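Local coordinates for penaeus monodon metallodensovirus major capsid protein (Penaeus monodon metallodensovirus, PDB 6WH7), which forms the icosahedral shell of a shrimp densovirus, sixty copies assembling into the capsid that probably encloses and protects the viral DNA genome, at residues A[156-162]-A[270-276]. Numbering follows the deposited sequence.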
# COMPACT_ATOMS: atom_id res chain seq x y z
N TYR A 156 -14.19 26.61 91.33
CA TYR A 156 -12.96 26.62 90.58
C TYR A 156 -11.97 27.49 91.31
O TYR A 156 -12.34 28.33 92.14
CB TYR A 156 -13.17 27.12 89.15
CG TYR A 156 -13.89 28.44 89.08
CD1 TYR A 156 -13.22 29.64 89.22
CD2 TYR A 156 -15.26 28.48 88.86
CE1 TYR A 156 -13.89 30.83 89.17
CE2 TYR A 156 -15.92 29.66 88.80
CZ TYR A 156 -15.24 30.83 88.96
OH TYR A 156 -15.92 32.01 88.89
N MET A 157 -10.69 27.28 91.03
CA MET A 157 -9.65 28.17 91.50
C MET A 157 -9.15 28.98 90.31
O MET A 157 -8.95 28.44 89.23
CB MET A 157 -8.50 27.40 92.14
CG MET A 157 -7.40 28.30 92.68
SD MET A 157 -6.10 27.41 93.52
CE MET A 157 -5.31 26.63 92.14
N ILE A 158 -8.98 30.28 90.52
CA ILE A 158 -8.62 31.18 89.44
C ILE A 158 -7.11 31.32 89.42
O ILE A 158 -6.52 31.76 90.41
CB ILE A 158 -9.30 32.54 89.61
CG1 ILE A 158 -10.81 32.38 89.68
CG2 ILE A 158 -8.96 33.43 88.44
CD1 ILE A 158 -11.52 33.62 90.07
N HIS A 159 -6.49 30.96 88.31
CA HIS A 159 -5.09 31.28 88.08
C HIS A 159 -5.03 32.55 87.26
O HIS A 159 -5.56 32.60 86.15
CB HIS A 159 -4.35 30.17 87.35
CG HIS A 159 -2.89 30.43 87.23
ND1 HIS A 159 -2.02 30.29 88.28
CD2 HIS A 159 -2.16 30.95 86.21
CE1 HIS A 159 -0.80 30.63 87.89
NE2 HIS A 159 -0.86 31.04 86.64
N SER A 160 -4.39 33.57 87.80
CA SER A 160 -4.32 34.87 87.16
C SER A 160 -2.88 35.17 86.76
O SER A 160 -1.97 35.02 87.58
CB SER A 160 -4.85 35.95 88.09
OG SER A 160 -6.21 35.73 88.39
N ILE A 161 -2.69 35.57 85.52
CA ILE A 161 -1.42 36.09 85.04
C ILE A 161 -1.60 37.58 84.82
O ILE A 161 -2.51 37.99 84.10
CB ILE A 161 -0.98 35.40 83.74
CG1 ILE A 161 -0.74 33.92 83.97
CG2 ILE A 161 0.28 36.04 83.23
CD1 ILE A 161 -0.48 33.17 82.72
N ASP A 162 -0.74 38.38 85.42
CA ASP A 162 -0.89 39.82 85.31
C ASP A 162 0.09 40.29 84.25
O ASP A 162 1.25 40.58 84.54
CB ASP A 162 -0.62 40.47 86.66
CG ASP A 162 -0.97 41.92 86.69
OD1 ASP A 162 -1.55 42.41 85.71
OD2 ASP A 162 -0.67 42.57 87.71
N GLY A 270 3.16 38.55 86.83
CA GLY A 270 2.76 38.05 88.13
C GLY A 270 1.76 36.93 87.98
O GLY A 270 0.78 37.05 87.25
N HIS A 271 2.03 35.81 88.64
CA HIS A 271 1.07 34.72 88.69
C HIS A 271 0.42 34.69 90.05
O HIS A 271 1.08 34.86 91.08
CB HIS A 271 1.71 33.38 88.36
CG HIS A 271 2.11 33.24 86.93
ND1 HIS A 271 2.69 32.10 86.43
CD2 HIS A 271 2.05 34.12 85.90
CE1 HIS A 271 2.93 32.26 85.14
NE2 HIS A 271 2.56 33.48 84.80
N TYR A 272 -0.89 34.48 90.05
CA TYR A 272 -1.73 34.71 91.20
C TYR A 272 -2.79 33.63 91.25
O TYR A 272 -3.34 33.25 90.21
CB TYR A 272 -2.39 36.08 91.12
CG TYR A 272 -1.42 37.23 91.12
CD1 TYR A 272 -0.61 37.47 92.21
CD2 TYR A 272 -1.26 38.01 90.00
CE1 TYR A 272 0.28 38.51 92.20
CE2 TYR A 272 -0.38 39.04 89.99
CZ TYR A 272 0.39 39.29 91.08
OH TYR A 272 1.28 40.32 91.05
N LEU A 273 -3.06 33.13 92.44
CA LEU A 273 -4.15 32.20 92.66
C LEU A 273 -5.21 32.88 93.50
O LEU A 273 -4.91 33.63 94.42
CB LEU A 273 -3.66 30.92 93.35
CG LEU A 273 -2.74 30.10 92.46
CD1 LEU A 273 -2.21 28.91 93.19
CD2 LEU A 273 -3.47 29.68 91.21
N SER A 274 -6.47 32.62 93.15
CA SER A 274 -7.57 33.33 93.77
C SER A 274 -8.81 32.45 93.66
O SER A 274 -8.87 31.53 92.85
CB SER A 274 -7.80 34.68 93.10
OG SER A 274 -8.86 35.38 93.70
N PHE A 275 -9.78 32.75 94.50
CA PHE A 275 -11.04 32.03 94.40
C PHE A 275 -12.16 33.00 94.06
O PHE A 275 -12.09 34.18 94.42
CB PHE A 275 -11.38 31.29 95.69
CG PHE A 275 -10.42 30.21 96.03
CD1 PHE A 275 -10.50 28.98 95.41
CD2 PHE A 275 -9.44 30.41 96.97
CE1 PHE A 275 -9.62 27.99 95.72
CE2 PHE A 275 -8.55 29.42 97.28
CZ PHE A 275 -8.65 28.21 96.65
N PRO A 276 -13.18 32.54 93.35
CA PRO A 276 -14.30 33.41 93.04
C PRO A 276 -15.07 33.77 94.29
O PRO A 276 -15.23 32.93 95.19
CB PRO A 276 -15.14 32.55 92.08
CG PRO A 276 -14.82 31.18 92.47
CD PRO A 276 -13.37 31.19 92.80
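Strands 157-162 and 270-274 pair antiparallel as central neighbours of an antiparallel sheet, buried in the assembled capsid, with strand 79-83 flanking 270-274 and strand 207-211 flanking 157-162. Five backbone hydrogen bonds join them: Ile158 and Ser274 exchange two, Ser160 and Tyr272 another two, and Asp162 N gives one to Gly270 O. The straightest runs from Ser160 N to Tyr272 O (2.6 Å, 173°). Met157, His159, Ile161, His271 and Leu273 line the face turned to strand 118-135 of the other sheet. There the edge of His159 meets the face of His271 in an offset edge-to-face pair, planes at 77°, NE2 of His159 lying 3.7 Å from CG of His271. Chi1 of His159 (-175°) sets CG opposite the backbone N, and the ring edge also reaches Leu273, whose CD2 lies 3.3 Å from ND1 of His159. Ile161 runs alongside His271, its CG1 3.4 Å from CD2 of the imidazole, while ND1 of His271 is hydrogen-bonded to Tyr126. The bend at chi3 of Met157 carries CE to 3.7 Å from Leu273 CD2; its sulfur lies obliquely beside the Phe275 ring, a Met-aromatic contact. On the other face Asp162 CB abuts the Tyr272 ring edge. Past the paired strands, Pro276 CG sits over one face of the Tyr156 ring in a CH-pi contact. Two antiparallel sheets packed face to face are characteristic of the jelly-roll beta-barrel of parvovirus capsid proteins.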